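Local coordinates for protein glycoside Hydrolase (PDB 5TA0) that binds neoagarooctaose in a pocket of its barrel domain and probably hydrolyses agarose-type galactans within the agarose pathway of a gut bacterium, at residues A[35-40]-A[359-364]; A[461-466]-A[511-516]; A[525-530]-A[636-641]. One frame throughout, in Å; residues are numbered along the deposited sequence. Where two conformers were deposited one is given.

Interaction 1 (A[35-40]-A[359-364]). With SO4 (sulfate ion), chain D.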
# COMPACT_ATOMS: atom_id res chain seq x y z
N HIS A 35 12.00 17.95 2.56
CA HIS A 35 12.18 16.61 3.17
C HIS A 35 12.57 15.64 2.05
O HIS A 35 11.73 15.25 1.25
CB HIS A 35 10.90 16.18 3.86
CG HIS A 35 10.99 14.86 4.59
ND1 HIS A 35 10.06 14.48 5.53
CD2 HIS A 35 11.90 13.84 4.53
CE1 HIS A 35 10.38 13.29 6.01
NE2 HIS A 35 11.48 12.88 5.42
N LYS A 36 13.85 15.30 2.00
CA LYS A 36 14.41 14.38 1.01
C LYS A 36 14.52 12.99 1.62
O LYS A 36 14.91 12.85 2.78
CB LYS A 36 15.80 14.86 0.57
CG LYS A 36 16.40 14.06 -0.58
CD LYS A 36 17.58 14.77 -1.22
CE LYS A 36 18.71 14.96 -0.23
NZ LYS A 36 19.92 15.44 -0.94
N LEU A 37 14.20 11.98 0.83
CA LEU A 37 14.30 10.58 1.27
C LEU A 37 14.81 9.81 0.09
O LEU A 37 14.13 9.66 -0.91
CB LEU A 37 12.93 10.10 1.74
CG LEU A 37 12.81 8.65 2.20
CD1 LEU A 37 13.76 8.30 3.34
CD2 LEU A 37 11.38 8.33 2.60
N GLY A 38 16.06 9.34 0.17
CA GLY A 38 16.73 8.79 -1.01
C GLY A 38 16.84 9.89 -2.05
O GLY A 38 17.24 11.01 -1.74
N ASP A 39 16.42 9.59 -3.28
CA ASP A 39 16.33 10.62 -4.34
C ASP A 39 14.89 11.12 -4.52
O ASP A 39 14.59 11.77 -5.52
CB ASP A 39 16.93 10.12 -5.67
CG ASP A 39 16.24 8.89 -6.21
OD1 ASP A 39 15.10 8.61 -5.78
OD2 ASP A 39 16.83 8.19 -7.07
N VAL A 40 14.01 10.85 -3.57
CA VAL A 40 12.63 11.31 -3.68
C VAL A 40 12.45 12.58 -2.89
O VAL A 40 12.69 12.65 -1.68
CB VAL A 40 11.61 10.27 -3.17
CG1 VAL A 40 10.20 10.82 -3.36
CG2 VAL A 40 11.77 8.95 -3.90
N GLU A 359 5.40 8.00 3.73
CA GLU A 359 6.61 8.06 4.56
C GLU A 359 7.72 7.17 4.06
O GLU A 359 8.85 7.36 4.50
CB GLU A 359 6.34 7.66 6.00
CG GLU A 359 5.45 8.58 6.76
CD GLU A 359 5.18 8.09 8.16
OE1 GLU A 359 6.13 7.66 8.85
OE2 GLU A 359 4.02 8.15 8.55
N ARG A 360 7.41 6.16 3.22
CA ARG A 360 8.42 5.24 2.64
C ARG A 360 8.48 5.30 1.17
O ARG A 360 8.75 4.31 0.49
CB ARG A 360 8.03 3.79 2.90
CG ARG A 360 7.89 3.50 4.31
CD ARG A 360 7.72 2.01 4.53
NE ARG A 360 7.45 1.89 5.93
CZ ARG A 360 8.03 1.08 6.79
NH1 ARG A 360 8.95 0.18 6.42
NH2 ARG A 360 7.64 1.13 8.06
N THR A 361 8.22 6.48 0.61
CA THR A 361 8.09 6.62 -0.79
C THR A 361 9.32 6.13 -1.58
O THR A 361 9.18 5.65 -2.69
CB THR A 361 7.68 8.07 -1.15
OG1 THR A 361 7.44 8.18 -2.54
CG2 THR A 361 8.74 9.09 -0.72
N ASP A 362 10.51 6.24 -1.00
CA ASP A 362 11.71 5.75 -1.68
C ASP A 362 11.70 4.23 -1.93
O ASP A 362 12.29 3.81 -2.90
CB ASP A 362 12.98 6.13 -0.91
CG ASP A 362 13.03 5.56 0.50
OD1 ASP A 362 11.98 5.42 1.16
OD2 ASP A 362 14.16 5.31 0.96
N ASN A 363 11.06 3.46 -1.07
CA ASN A 363 11.00 1.99 -1.18
C ASN A 363 9.61 1.45 -1.48
O ASN A 363 9.36 0.24 -1.29
CB ASN A 363 11.53 1.36 0.10
CG ASN A 363 13.02 1.54 0.27
OD1 ASN A 363 13.79 1.40 -0.68
ND2 ASN A 363 13.44 1.80 1.49
N ILE A 364 8.70 2.30 -1.92
CA ILE A 364 7.39 1.88 -2.40
C ILE A 364 7.27 2.22 -3.87
O ILE A 364 7.45 3.38 -4.25
CB ILE A 364 6.24 2.47 -1.55
CG1 ILE A 364 6.29 1.76 -0.19
CG2 ILE A 364 4.89 2.34 -2.27
CD1 ILE A 364 5.22 2.08 0.77
S SO4 D . 19.86 19.24 -1.61
O1 SO4 D . 20.64 20.10 -2.51
O2 SO4 D . 20.36 19.37 -0.24
O3 SO4 D . 18.49 19.74 -1.60
O4 SO4 D . 19.99 17.90 -2.14

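Interaction 2 (A[461-466]-A[511-516])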
# COMPACT_ATOMS: atom_id res chain seq x y z
N LEU A 461 -1.93 24.81 15.06
CA LEU A 461 -1.15 24.84 13.82
C LEU A 461 -0.14 25.98 13.80
O LEU A 461 -0.52 27.13 14.08
CB LEU A 461 -2.06 24.99 12.59
CG LEU A 461 -3.08 23.88 12.32
CD1 LEU A 461 -4.26 23.90 13.27
CD2 LEU A 461 -3.58 23.98 10.89
N SER A 462 1.11 25.67 13.45
CA SER A 462 2.15 26.69 13.22
C SER A 462 2.72 26.52 11.82
O SER A 462 3.06 25.41 11.43
CB SER A 462 3.26 26.57 14.25
OG SER A 462 2.75 26.82 15.56
N VAL A 463 2.81 27.60 11.06
CA VAL A 463 3.40 27.59 9.73
C VAL A 463 4.63 28.46 9.77
O VAL A 463 4.53 29.67 10.02
CB VAL A 463 2.42 28.07 8.64
CG1 VAL A 463 3.07 27.97 7.26
CG2 VAL A 463 1.13 27.25 8.68
N ASN A 464 5.80 27.85 9.59
CA ASN A 464 7.09 28.53 9.73
C ASN A 464 7.81 28.55 8.41
O ASN A 464 7.58 27.70 7.54
CB ASN A 464 7.98 27.80 10.74
CG ASN A 464 7.30 27.57 12.08
OD1 ASN A 464 7.25 26.45 12.59
ND2 ASN A 464 6.77 28.64 12.66
N GLY A 465 8.71 29.52 8.26
CA GLY A 465 9.61 29.56 7.12
C GLY A 465 9.31 30.56 6.05
O GLY A 465 10.02 30.61 5.05
N THR A 466 8.25 31.35 6.23
CA THR A 466 7.98 32.49 5.35
C THR A 466 7.61 33.72 6.17
O THR A 466 7.02 33.60 7.23
CB THR A 466 6.88 32.19 4.33
OG1 THR A 466 6.69 33.34 3.50
CG2 THR A 466 5.57 31.82 5.01
N ILE A 511 -5.20 20.99 4.03
CA ILE A 511 -5.25 22.46 4.15
C ILE A 511 -4.41 23.01 3.02
O ILE A 511 -3.24 22.66 2.87
CB ILE A 511 -4.71 22.90 5.52
CG1 ILE A 511 -5.51 22.24 6.66
CG2 ILE A 511 -4.77 24.43 5.64
CD1 ILE A 511 -4.78 22.17 7.97
N CYS A 512 -5.03 23.84 2.19
CA CYS A 512 -4.40 24.38 1.00
C CYS A 512 -4.10 25.86 1.23
O CYS A 512 -5.02 26.67 1.32
CB CYS A 512 -5.30 24.18 -0.23
SG CYS A 512 -5.98 22.51 -0.41
N TYR A 513 -2.82 26.20 1.36
CA TYR A 513 -2.40 27.61 1.51
C TYR A 513 -2.04 28.12 0.14
O TYR A 513 -1.29 27.47 -0.58
CB TYR A 513 -1.20 27.73 2.42
CG TYR A 513 -1.40 27.21 3.83
CD1 TYR A 513 -1.77 28.05 4.88
CD2 TYR A 513 -1.22 25.87 4.14
CE1 TYR A 513 -1.94 27.59 6.17
CE2 TYR A 513 -1.40 25.39 5.42
CZ TYR A 513 -1.76 26.24 6.44
OH TYR A 513 -1.94 25.74 7.70
N ASN A 514 -2.57 29.29 -0.24
CA ASN A 514 -2.18 29.94 -1.47
C ASN A 514 -1.45 31.25 -1.14
O ASN A 514 -1.96 32.06 -0.37
CB ASN A 514 -3.40 30.22 -2.34
CG ASN A 514 -3.04 30.88 -3.65
OD1 ASN A 514 -3.34 32.05 -3.86
ND2 ASN A 514 -2.37 30.15 -4.53
N PHE A 515 -0.26 31.41 -1.70
CA PHE A 515 0.57 32.60 -1.46
C PHE A 515 0.62 33.50 -2.69
O PHE A 515 0.40 33.07 -3.81
CB PHE A 515 1.98 32.16 -1.05
CG PHE A 515 2.03 31.56 0.32
CD1 PHE A 515 2.28 32.33 1.44
CD2 PHE A 515 1.82 30.19 0.50
CE1 PHE A 515 2.33 31.77 2.70
CE2 PHE A 515 1.87 29.62 1.76
CZ PHE A 515 2.12 30.40 2.88
N ASP A 516 0.92 34.79 -2.44
CA ASP A 516 1.09 35.79 -3.49
C ASP A 516 2.15 35.36 -4.53
O ASP A 516 1.98 35.54 -5.73
CB ASP A 516 1.60 37.14 -2.90
CG ASP A 516 0.64 37.81 -1.90
OD1 ASP A 516 -0.52 38.01 -2.25
OD2 ASP A 516 1.09 38.24 -0.80

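Interaction 3 (A[525-530]-A[636-641])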
# COMPACT_ATOMS: atom_id res chain seq x y z
N MET A 525 16.15 18.80 4.90
CA MET A 525 16.21 17.74 5.91
C MET A 525 16.28 16.45 5.12
O MET A 525 15.35 16.14 4.34
CB MET A 525 14.99 17.74 6.81
CG MET A 525 15.01 16.62 7.84
SD MET A 525 13.52 16.52 8.83
CE MET A 525 12.34 15.91 7.61
N GLU A 526 17.39 15.73 5.25
CA GLU A 526 17.56 14.44 4.61
C GLU A 526 17.33 13.33 5.60
O GLU A 526 18.02 13.21 6.61
CB GLU A 526 18.95 14.29 3.99
CG GLU A 526 19.09 12.98 3.25
CD GLU A 526 20.33 12.89 2.41
OE1 GLU A 526 21.06 13.91 2.28
OE2 GLU A 526 20.55 11.78 1.86
N GLU A 527 16.36 12.49 5.28
CA GLU A 527 16.06 11.30 6.07
C GLU A 527 16.79 10.12 5.52
O GLU A 527 16.77 9.88 4.30
CB GLU A 527 14.56 11.04 6.05
CG GLU A 527 14.15 9.76 6.77
CD GLU A 527 12.67 9.45 6.66
OE1 GLU A 527 11.89 10.31 6.19
OE2 GLU A 527 12.30 8.30 7.02
N VAL A 528 17.46 9.38 6.41
CA VAL A 528 18.08 8.11 6.05
C VAL A 528 17.64 7.07 7.07
O VAL A 528 17.63 7.33 8.29
CB VAL A 528 19.63 8.21 5.97
CG1 VAL A 528 20.23 6.92 5.47
CG2 VAL A 528 20.06 9.32 5.01
N LYS A 529 17.28 5.88 6.59
CA LYS A 529 16.86 4.77 7.44
C LYS A 529 17.95 3.70 7.47
O LYS A 529 18.45 3.28 6.41
CB LYS A 529 15.56 4.20 6.93
CG LYS A 529 14.94 3.17 7.83
CD LYS A 529 13.55 2.83 7.34
CE LYS A 529 12.86 1.83 8.24
NZ LYS A 529 11.45 1.68 7.80
N TYR A 530 18.31 3.27 8.68
CA TYR A 530 19.39 2.32 8.90
C TYR A 530 18.85 1.05 9.55
O TYR A 530 17.94 1.12 10.37
CB TYR A 530 20.48 2.94 9.75
CG TYR A 530 21.22 4.07 9.09
CD1 TYR A 530 22.32 3.84 8.28
CD2 TYR A 530 20.81 5.39 9.27
CE1 TYR A 530 22.99 4.88 7.64
CE2 TYR A 530 21.50 6.44 8.65
CZ TYR A 530 22.57 6.17 7.83
OH TYR A 530 23.26 7.21 7.23
N THR A 636 15.31 -0.78 13.94
CA THR A 636 15.82 0.08 12.86
C THR A 636 15.84 1.51 13.35
O THR A 636 15.36 1.81 14.43
CB THR A 636 14.99 -0.08 11.57
OG1 THR A 636 13.64 0.38 11.78
CG2 THR A 636 14.96 -1.54 11.12
N MET A 637 16.39 2.42 12.56
CA MET A 637 16.53 3.82 13.01
C MET A 637 16.41 4.77 11.84
O MET A 637 17.03 4.58 10.81
CB MET A 637 17.87 4.00 13.72
CG MET A 637 18.08 5.40 14.30
SD MET A 637 19.41 5.45 15.52
CE MET A 637 20.81 5.14 14.45
N GLN A 638 15.62 5.81 12.01
CA GLN A 638 15.58 6.95 11.09
C GLN A 638 16.43 8.09 11.63
O GLN A 638 16.32 8.46 12.80
CB GLN A 638 14.16 7.47 10.90
CG GLN A 638 13.27 6.52 10.12
CD GLN A 638 11.83 6.82 10.40
OE1 GLN A 638 11.33 6.47 11.47
NE2 GLN A 638 11.15 7.49 9.47
N ILE A 639 17.29 8.61 10.77
CA ILE A 639 18.12 9.79 11.04
C ILE A 639 17.63 10.91 10.13
O ILE A 639 17.41 10.68 8.94
CB ILE A 639 19.61 9.45 10.73
CG1 ILE A 639 20.09 8.32 11.66
CG2 ILE A 639 20.52 10.66 10.84
CD1 ILE A 639 20.13 8.66 13.12
N PHE A 640 17.47 12.11 10.69
CA PHE A 640 17.02 13.28 9.95
C PHE A 640 18.11 14.34 10.06
O PHE A 640 18.27 14.93 11.12
CB PHE A 640 15.72 13.82 10.54
CG PHE A 640 14.60 12.81 10.53
CD1 PHE A 640 13.77 12.70 9.41
CD2 PHE A 640 14.39 11.98 11.60
CE1 PHE A 640 12.74 11.77 9.38
CE2 PHE A 640 13.35 11.04 11.57
CZ PHE A 640 12.54 10.94 10.45
N ASN A 641 18.90 14.50 9.00
CA ASN A 641 20.04 15.43 9.00
C ASN A 641 19.67 16.76 8.35
O ASN A 641 19.07 16.78 7.28
CB ASN A 641 21.22 14.79 8.27
CG ASN A 641 21.87 13.69 9.09
OD1 ASN A 641 21.57 13.54 10.28
ND2 ASN A 641 22.78 12.96 8.48

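Interaction 1 (A[35-40]-A[359-364])
The type II' beta turn L37 to V40, at the end of the strand that holds H35, sets L37 and V40 against the irregular backbone of 359-364, the link between helix 340-358 and strand 364-369 of the parallel barrel. The turn is closed by backbone hydrogen bonds in both directions between L37 and V40, and its second position falls to G38, whose phi of 62° suits glycine. With no side chain, G38 also passes close to D362, where a CB would be tight. No hydrogen bond joins the two segments, so the contact is packing of side chains against one another and against backbone. L37 has the widest set of partners. Its CG stands anti to the backbone N (chi1 178°), sending the branched end across the gap, where CD2 lies 3.3 Å from E359 O and equally 3.3 Å from D362 OD1. The other methyl, CD1, rests on the second oxygen, 3.8 Å from D362 OD2, and the two side chains cross at about a right angle. An alanine here would strip away both methyls and would probably open a gap between the turn and the E359 carbonyl, leaving the D362 carboxylate freer to turn. The charged ends of E359 and R360 have partners elsewhere in the chain: E359 forms a salt bridge with R592, and R360 with E301, D305 and E308. Valine suits position 40 because its two methyls divide the work, V40 CG1 meeting T361 and V40 CG2 approaching the backbone at D362 CA, 3.9 Å away. T361 turns OG1 anti to its own N (chi1 -175°), which places its methyl between N and the carbonyl carbon and presses it on valine, with V40 CG1 and T361 CG2 only 3.5 Å apart, a tight carbon pair.

Interaction 2 (A[461-466]-A[511-516])
L461 and I511 meet tip to tip across the interior of a beta-sandwich domain, with L461 CD2 3.6 Å from I511 CD1. Strands 461-464 and 511-514 do not pair by hydrogen bonds; their axes stand 12.0 Å apart and run 36° from parallel, a spacing and twist fit for layers packed face to face and bridged by side chains alone. Alternation along each strand turns every second residue inward: L461 and V463 turn toward I511 and Y513, and further on T466 turns toward F515. Both tips owe their reach to the first torsion: L461 CG and I511 CG1 lie anti to their carbonyl carbons, chi1 being -62° for the leucine. Y513 uses the same first torsion, with its ring turned nearly square to the CA-CB-CG plane (chi2 -95°), and this carries the phenol end to V463 and L461. V463 approaches from the opposite direction and lays CG2 obliquely on that end, 3.6 Å from Y513 OH and 3.8 Å from Y513 CZ. The hydroxyl oxygen, Y513 OH, also has L461 CD2 at 4.0 Å, so two aliphatic branches border it. Beyond the strand T466 sets its methyl between N and carbonyl carbon, with T466 CG2 4.0 Å from F515 CE1, an approach oblique to that ring. Its OG1 is meanwhile hydrogen-bonded to K468 N, and threonine thus offers a methyl to the ring and a hydroxyl to the backbone of K468. Strand 25-30 lies beside 457-464 and offers L29 to V463 and Y513; strands 444-451 and 472-481 flank 508-514, bringing F447 and I473 onto Y513 and V445 onto F515, while L498 joins L461 and I511.

Interaction 3 (A[525-530]-A[636-641])
F640 lays its ring alongside E527 and M525, both of which meet it obliquely: E527 CD is 3.6 Å from F640 CE1, and the sulfur of M525 makes a Met-aromatic contact with SD 4.9 Å from the ring centroid. On the other face of the sheet, the Y530 ring has the M637 carbonyl O at its edge, near the ring plane, and packs obliquely on I639, with Y530 CE2 3.8 Å from I639 CG1. The remaining flat pair is carboxylate and amide. Q638 NE2 gives an almost straight bond (176°) to E527 OE2 at 2.8 Å; the acceptor lies in the amide plane, whereas the donor meets the oxygen from above the carboxylate plane, the two planes being 49° apart. E527, extended with CG anti to N (chi1 176°), is buried, and its other oxygen, OE1, is taken by H35 NE2, so both oxygens have partners and the group is held from two directions. Glutamine suits its place for a similar reason, since its OE1 accepts from R563 NH1 while NE2 serves E527. The backbones between them form a regular antiparallel ladder: E526 with N641, V528 with I639 and Y530 with M637 are hydrogen-bonded pairs, E527 with F640 and K529 with Q638 non-hydrogen-bonded ones. Typical of its bonds is I639 N to V528 O, 2.8 Å. K529 stretches past T636 to salt bridges with D305 and E308 of helix 298-315, reaching the barrel. Strands 523-538 and 631-642 are neighbours inside a five-stranded sheet, where strand 34-37 flanks the former and strand 558-568 the latter, and I549 of strand 545-549 packs on Y530 and M637.

How the interactions relate
Interactions 1 and 3 are direct neighbours, their centres about 11 Å apart. Strand 34-37 pairs with strand 523-538, K36 N lying 2.9 Å from M525 O, and L37 CD1 packs 3.5 Å from E527 O. The sheet to which interaction 3 belongs thus continues through strand 34-37 into the turn that interaction 1 sets on the barrel, next to strand 364-369. Interaction 2 stands apart in the sandwich core, its centre about 23 Å from that of interaction 1 and 25 Å from that of interaction 3, although strands 508-514 and 523-538 are consecutive. The glycan pocket belongs to the barrel, which interaction 1 brings against the turn after strand 34-37 of the five-stranded sheet.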